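Local coordinates for protein ATP-dependent helicase FUN30 (Saccharomyces cerevisiae S288c, PDB 5GN1) that uses ATP hydrolysis to remodel nucleosomes, promoting DNA end resection at double-strand breaks, and is required for heterochromatin organization, at residues A110-N122 with Y174-I187. Sequence-based numbering, arbitrary orientation.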
loop_
_atom_site.group_PDB
_atom_site.type_symbol
_atom_site.label_atom_id
_atom_site.label_comp_id
_atom_site.label_asym_id
_atom_site.label_seq_id
_atom_site.Cartn_x
_atom_site.Cartn_y
_atom_site.Cartn_z
ATOM N N ALA A 110 -6.818 0.364 4.767
ATOM C CA ALA A 110 -8.151 0.636 4.236
ATOM C C ALA A 110 -8.214 1.999 3.545
ATOM O O ALA A 110 -8.962 2.166 2.578
ATOM C CB ALA A 110 -9.194 0.541 5.364
ATOM N N SER A 111 -7.427 2.970 4.007
ATOM C CA SER A 111 -7.313 4.247 3.309
ATOM C C SER A 111 -6.652 4.121 1.933
ATOM O O SER A 111 -6.733 5.062 1.136
ATOM C CB SER A 111 -6.496 5.232 4.149
ATOM O OG SER A 111 -6.970 5.314 5.485
ATOM N N LEU A 112 -5.971 3.005 1.651
ATOM C CA LEU A 112 -5.214 2.811 0.413
ATOM C C LEU A 112 -5.966 2.002 -0.633
ATOM O O LEU A 112 -6.102 2.449 -1.778
ATOM C CB LEU A 112 -3.873 2.124 0.718
ATOM C CG LEU A 112 -2.998 2.931 1.658
ATOM C CD1 LEU A 112 -1.690 2.197 2.007
ATOM C CD2 LEU A 112 -2.743 4.309 1.048
ATOM N N HIS A 113 -6.424 0.794 -0.278
ATOM C CA HIS A 113 -6.979 -0.104 -1.280
ATOM C C HIS A 113 -7.732 -1.282 -0.667
ATOM O O HIS A 113 -7.204 -1.965 0.223
ATOM C CB HIS A 113 -5.861 -0.632 -2.187
ATOM C CG HIS A 113 -6.339 -0.983 -3.553
ATOM N ND1 HIS A 113 -7.208 -2.024 -3.786
ATOM C CD2 HIS A 113 -6.096 -0.413 -4.757
ATOM C CE1 HIS A 113 -7.483 -2.083 -5.076
ATOM N NE2 HIS A 113 -6.828 -1.111 -5.686
ATOM N N PRO A 114 -8.967 -1.540 -1.114
ATOM C CA PRO A 114 -9.711 -2.715 -0.619
ATOM C C PRO A 114 -8.991 -4.028 -0.803
ATOM O O PRO A 114 -9.185 -4.946 0.007
ATOM C CB PRO A 114 -10.999 -2.690 -1.454
ATOM C CG PRO A 114 -11.205 -1.236 -1.783
ATOM C CD PRO A 114 -9.811 -0.638 -1.920
ATOM N N LEU A 115 -8.186 -4.172 -1.858
ATOM C CA LEU A 115 -7.577 -5.475 -2.101
ATOM C C LEU A 115 -6.433 -5.775 -1.153
ATOM O O LEU A 115 -5.780 -6.801 -1.318
ATOM C CB LEU A 115 -7.080 -5.583 -3.549
ATOM C CG LEU A 115 -8.172 -5.471 -4.624
ATOM C CD1 LEU A 115 -7.581 -5.721 -6.024
ATOM C CD2 LEU A 115 -9.345 -6.409 -4.330
ATOM N N LEU A 116 -6.164 -4.894 -0.192
ATOM C CA LEU A 116 -5.270 -5.183 0.917
ATOM C C LEU A 116 -5.971 -5.960 2.023
ATOM O O LEU A 116 -5.391 -6.152 3.097
ATOM C CB LEU A 116 -4.698 -3.881 1.490
ATOM C CG LEU A 116 -3.847 -3.038 0.536
ATOM C CD1 LEU A 116 -3.562 -1.671 1.168
ATOM C CD2 LEU A 116 -2.566 -3.791 0.158
ATOM N N PHE A 117 -7.205 -6.382 1.768
ATOM C CA PHE A 117 -8.036 -7.103 2.723
ATOM C C PHE A 117 -8.663 -8.285 2.008
ATOM O O PHE A 117 -8.762 -8.310 0.782
ATOM C CB PHE A 117 -9.156 -6.219 3.303
ATOM C CG PHE A 117 -8.656 -5.057 4.107
ATOM C CD1 PHE A 117 -8.226 -3.901 3.476
ATOM C CD2 PHE A 117 -8.622 -5.117 5.491
ATOM C CE1 PHE A 117 -7.752 -2.830 4.204
ATOM C CE2 PHE A 117 -8.150 -4.044 6.230
ATOM C CZ PHE A 117 -7.721 -2.899 5.587
ATOM N N ARG A 118 -9.101 -9.268 2.785
ATOM C CA ARG A 118 -9.837 -10.396 2.242
ATOM C C ARG A 118 -11.319 -10.141 2.508
ATOM O O ARG A 118 -11.767 -10.215 3.658
ATOM C CB ARG A 118 -9.411 -11.717 2.892
ATOM C CG ARG A 118 -10.105 -12.949 2.289
ATOM C CD ARG A 118 -9.502 -14.278 2.802
ATOM N NE ARG A 118 -9.787 -14.529 4.213
ATOM C CZ ARG A 118 -10.904 -15.102 4.670
ATOM N NH1 ARG A 118 -11.859 -15.476 3.826
ATOM N NH2 ARG A 118 -11.065 -15.299 5.975
ATOM N N ASN A 119 -12.049 -9.770 1.459
ATOM C CA ASN A 119 -13.511 -9.762 1.383
ATOM C C ASN A 119 -14.168 -10.392 0.175
ATOM O O ASN A 119 -15.239 -10.990 0.285
ATOM C CB ASN A 119 -13.906 -8.280 1.305
ATOM C CG ASN A 119 -13.662 -7.536 2.589
ATOM O OD1 ASN A 119 -14.402 -7.675 3.572
ATOM N ND2 ASN A 119 -12.621 -6.725 2.590
ATOM N N ILE A 120 -13.498 -10.321 -0.976
ATOM C CA ILE A 120 -14.041 -10.942 -2.178
ATOM C C ILE A 120 -13.869 -12.444 -2.005
ATOM O O ILE A 120 -14.799 -13.230 -2.235
ATOM C CB ILE A 120 -13.319 -10.418 -3.431
ATOM C CG1 ILE A 120 -13.637 -8.923 -3.612
ATOM C CG2 ILE A 120 -13.693 -11.226 -4.661
ATOM C CD1 ILE A 120 -12.803 -8.259 -4.693
ATOM N N TYR A 121 -12.680 -12.865 -1.569
ATOM C CA TYR A 121 -12.388 -14.279 -1.337
ATOM C C TYR A 121 -12.863 -14.665 0.070
ATOM O O TYR A 121 -12.079 -14.915 0.983
ATOM C CB TYR A 121 -10.899 -14.543 -1.527
ATOM C CG TYR A 121 -10.389 -14.384 -2.945
ATOM C CD1 TYR A 121 -9.979 -13.144 -3.428
ATOM C CD2 TYR A 121 -10.314 -15.476 -3.804
ATOM C CE1 TYR A 121 -9.508 -12.991 -4.718
ATOM C CE2 TYR A 121 -9.846 -15.335 -5.100
ATOM C CZ TYR A 121 -9.444 -14.081 -5.554
ATOM O OH TYR A 121 -8.972 -13.916 -6.840
ATOM N N ASN A 122 -14.174 -14.685 0.248
ATOM C CA ASN A 122 -14.804 -14.957 1.522
ATOM C C ASN A 122 -14.648 -16.408 1.962
ATOM O O ASN A 122 -14.240 -17.220 1.201
ATOM C CB ASN A 122 -16.265 -14.583 1.482
ATOM C CG ASN A 122 -17.021 -15.381 0.460
ATOM O OD1 ASN A 122 -16.850 -16.556 0.352
ATOM N ND2 ASN A 122 -17.830 -14.726 -0.291
ATOM N N TYR A 174 -10.982 -18.592 -10.337
ATOM C CA TYR A 174 -11.156 -17.714 -9.192
ATOM C C TYR A 174 -10.391 -16.397 -9.321
ATOM O O TYR A 174 -10.565 -15.522 -8.466
ATOM C CB TYR A 174 -10.729 -18.435 -7.905
ATOM C CG TYR A 174 -11.521 -19.692 -7.637
ATOM C CD1 TYR A 174 -12.764 -19.635 -7.009
ATOM C CD2 TYR A 174 -11.029 -20.938 -8.008
ATOM C CE1 TYR A 174 -13.496 -20.786 -6.761
ATOM C CE2 TYR A 174 -11.751 -22.091 -7.769
ATOM C CZ TYR A 174 -12.983 -22.010 -7.146
ATOM O OH TYR A 174 -13.703 -23.157 -6.903
ATOM N N GLN A 175 -9.563 -16.239 -10.357
ATOM C CA GLN A 175 -8.850 -14.986 -10.587
ATOM C C GLN A 175 -9.814 -13.807 -10.655
ATOM O O GLN A 175 -10.959 -13.932 -11.094
ATOM C CB GLN A 175 -8.072 -15.035 -11.895
ATOM C CG GLN A 175 -6.956 -16.025 -11.961
ATOM C CD GLN A 175 -6.194 -15.918 -13.266
ATOM O OE1 GLN A 175 -6.492 -15.059 -14.107
ATOM N NE2 GLN A 175 -5.195 -16.776 -13.439
ATOM N N LEU A 176 -9.333 -12.647 -10.227
ATOM C CA LEU A 176 -10.072 -11.415 -10.464
ATOM C C LEU A 176 -9.959 -11.024 -11.933
ATOM O O LEU A 176 -8.874 -11.075 -12.520
ATOM C CB LEU A 176 -9.538 -10.300 -9.568
ATOM C CG LEU A 176 -9.513 -10.607 -8.069
ATOM C CD1 LEU A 176 -8.879 -9.451 -7.298
ATOM C CD2 LEU A 176 -10.922 -10.904 -7.542
ATOM N N HIS A 177 -11.090 -10.639 -12.543
ATOM C CA HIS A 177 -11.057 -10.239 -13.946
ATOM C C HIS A 177 -12.080 -9.155 -14.242
ATOM O O HIS A 177 -12.561 -9.047 -15.375
ATOM C CB HIS A 177 -11.270 -11.450 -14.873
ATOM C CG HIS A 177 -12.578 -12.147 -14.670
ATOM N ND1 HIS A 177 -12.727 -13.215 -13.815
ATOM C CD2 HIS A 177 -13.799 -11.921 -15.209
ATOM C CE1 HIS A 177 -13.983 -13.624 -13.837
ATOM N NE2 HIS A 177 -14.658 -12.851 -14.672
ATOM N N ASN A 178 -12.397 -8.330 -13.252
ATOM C CA ASN A 178 -13.322 -7.231 -13.434
ATOM C C ASN A 178 -12.700 -5.916 -12.979
ATOM O O ASN A 178 -13.382 -5.050 -12.437
ATOM C CB ASN A 178 -14.622 -7.497 -12.687
ATOM C CG ASN A 178 -15.813 -6.946 -13.408
ATOM O OD1 ASN A 178 -16.389 -7.618 -14.262
ATOM N ND2 ASN A 178 -16.188 -5.710 -13.089
ATOM N N ASP A 179 -11.389 -5.747 -13.188
ATOM C CA ASP A 179 -10.714 -4.478 -12.902
ATOM C C ASP A 179 -10.881 -4.047 -11.445
ATOM O O ASP A 179 -10.929 -2.851 -11.145
ATOM C CB ASP A 179 -11.203 -3.369 -13.837
ATOM C CG ASP A 179 -10.563 -3.434 -15.198
ATOM O OD1 ASP A 179 -9.820 -4.396 -15.461
ATOM O OD2 ASP A 179 -10.803 -2.518 -16.007
ATOM N N GLU A 180 -10.944 -5.014 -10.525
ATOM C CA GLU A 180 -11.134 -4.680 -9.117
ATOM C C GLU A 180 -9.958 -3.880 -8.558
ATOM O O GLU A 180 -10.125 -3.123 -7.596
ATOM C CB GLU A 180 -11.342 -5.962 -8.298
ATOM C CG GLU A 180 -12.669 -6.690 -8.548
ATOM C CD GLU A 180 -12.608 -7.723 -9.669
ATOM O OE1 GLU A 180 -11.714 -7.642 -10.547
ATOM O OE2 GLU A 180 -13.467 -8.635 -9.664
ATOM N N TRP A 181 -8.769 -4.034 -9.142
ATOM C CA TRP A 181 -7.607 -3.263 -8.708
ATOM C C TRP A 181 -7.742 -1.774 -9.006
ATOM O O TRP A 181 -7.013 -0.977 -8.405
ATOM C CB TRP A 181 -6.342 -3.813 -9.359
ATOM C CG TRP A 181 -6.474 -4.055 -10.832
ATOM C CD1 TRP A 181 -6.147 -3.189 -11.844
ATOM C CD2 TRP A 181 -6.954 -5.250 -11.463
ATOM N NE1 TRP A 181 -6.393 -3.776 -13.067
ATOM C CE2 TRP A 181 -6.902 -5.035 -12.861
ATOM C CE3 TRP A 181 -7.441 -6.474 -10.981
ATOM C CZ2 TRP A 181 -7.311 -6.014 -13.790
ATOM C CZ3 TRP A 181 -7.850 -7.443 -11.899
ATOM C CH2 TRP A 181 -7.778 -7.206 -13.292
ATOM N N MET A 182 -8.646 -1.377 -9.912
ATOM C CA MET A 182 -8.909 0.040 -10.153
ATOM C C MET A 182 -9.833 0.662 -9.113
ATOM O O MET A 182 -9.900 1.893 -9.039
ATOM C CB MET A 182 -9.533 0.263 -11.541
ATOM C CG MET A 182 -8.787 -0.394 -12.674
ATOM S SD MET A 182 -7.109 0.246 -12.783
ATOM C CE MET A 182 -7.396 1.887 -13.452
ATOM N N GLN A 183 -10.539 -0.142 -8.311
ATOM C CA GLN A 183 -11.601 0.377 -7.441
ATOM C C GLN A 183 -11.036 0.799 -6.085
ATOM O O GLN A 183 -11.131 0.092 -5.078
ATOM C CB GLN A 183 -12.709 -0.650 -7.280
ATOM C CG GLN A 183 -13.462 -0.942 -8.558
ATOM C CD GLN A 183 -14.524 -1.998 -8.332
ATOM O OE1 GLN A 183 -15.452 -1.805 -7.541
ATOM N NE2 GLN A 183 -14.391 -3.126 -9.015
ATOM N N SER A 184 -10.474 2.003 -6.066
ATOM C CA SER A 184 -10.003 2.650 -4.853
ATOM C C SER A 184 -10.003 4.148 -5.103
ATOM O O SER A 184 -9.732 4.590 -6.219
ATOM C CB SER A 184 -8.598 2.177 -4.469
ATOM O OG SER A 184 -7.973 3.087 -3.586
ATOM N N GLY A 185 -10.301 4.927 -4.057
ATOM C CA GLY A 185 -10.263 6.375 -4.198
ATOM C C GLY A 185 -8.870 6.907 -4.486
ATOM O O GLY A 185 -8.712 7.927 -5.165
ATOM N N LYS A 186 -7.839 6.236 -3.980
ATOM C CA LYS A 186 -6.495 6.690 -4.309
ATOM C C LYS A 186 -6.131 6.368 -5.751
ATOM O O LYS A 186 -5.320 7.084 -6.352
ATOM C CB LYS A 186 -5.466 6.091 -3.355
ATOM C CG LYS A 186 -5.468 6.734 -2.000
ATOM C CD LYS A 186 -4.055 6.954 -1.503
ATOM C CE LYS A 186 -4.115 7.589 -0.144
ATOM N NZ LYS A 186 -2.808 7.670 0.550
ATOM N N ILE A 187 -6.706 5.309 -6.324
ATOM C CA ILE A 187 -6.424 5.012 -7.729
ATOM C C ILE A 187 -7.144 6.007 -8.623
ATOM O O ILE A 187 -6.587 6.474 -9.623
ATOM C CB ILE A 187 -6.792 3.555 -8.073
ATOM C CG1 ILE A 187 -6.013 2.583 -7.174
ATOM C CG2 ILE A 187 -6.513 3.255 -9.557
ATOM C CD1 ILE A 187 -4.489 2.741 -7.202
#
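Leu112 and His113 meet the N-terminus of helix 185-200, where two loops pack together beside the parallel RecA-like sheet of the C-terminal ATPase lobe. The Leu112 carbonyl oxygen accepts a hydrogen bond from Ser184 OG at 2.7 Å, with the donor tilted 31° from the carbonyl plane. Ser184 is the N-cap of that helix, and the same OG receives Lys186 N, so one hydroxyl links the loop 110-122 to the helix start. Leu112 CD2 lies 3.4 Å from Lys186 NZ, whose charge is paired with Glu316 while Phe279 O and Leu309 O accept further bonds from it.

The imidazole of His113 is held at both nitrogens. His113 NE2 donates to Trp181 O at 2.7 Å, nearly straight at 166° and in the ring plane, although it reaches the carbonyl from above its plane; ND1 accepts Leu115 N. These two bonds fix the ring's rotation and are consistent with the proton residing on NE2. Ser184 CB sits over one face in a CH-pi contact, and Pro114 CD packs against Gln183 O.

Leu115 then extends CD1 between Leu176 CD1 and the Trp181 backbone, 3.6 Å from Trp181 CA. Further along, Ile120 lays CG2 on Leu176 CD2 and brings CD1 toward Glu180 CG. Tyr121, the centre of an inverse gamma turn, has CG anti to its carbonyl carbon (chi1 -67°), which carries the ring across to segment 174-187; the ring also touches Met129 of helix 123-133 and Leu160 and His161 of helix 157-166. At its far end Tyr121 CE1 lies 3.8 Å from Leu176 CD2, and Tyr121 OH makes a weak 2.8 Å hydrogen bond to Tyr174 O.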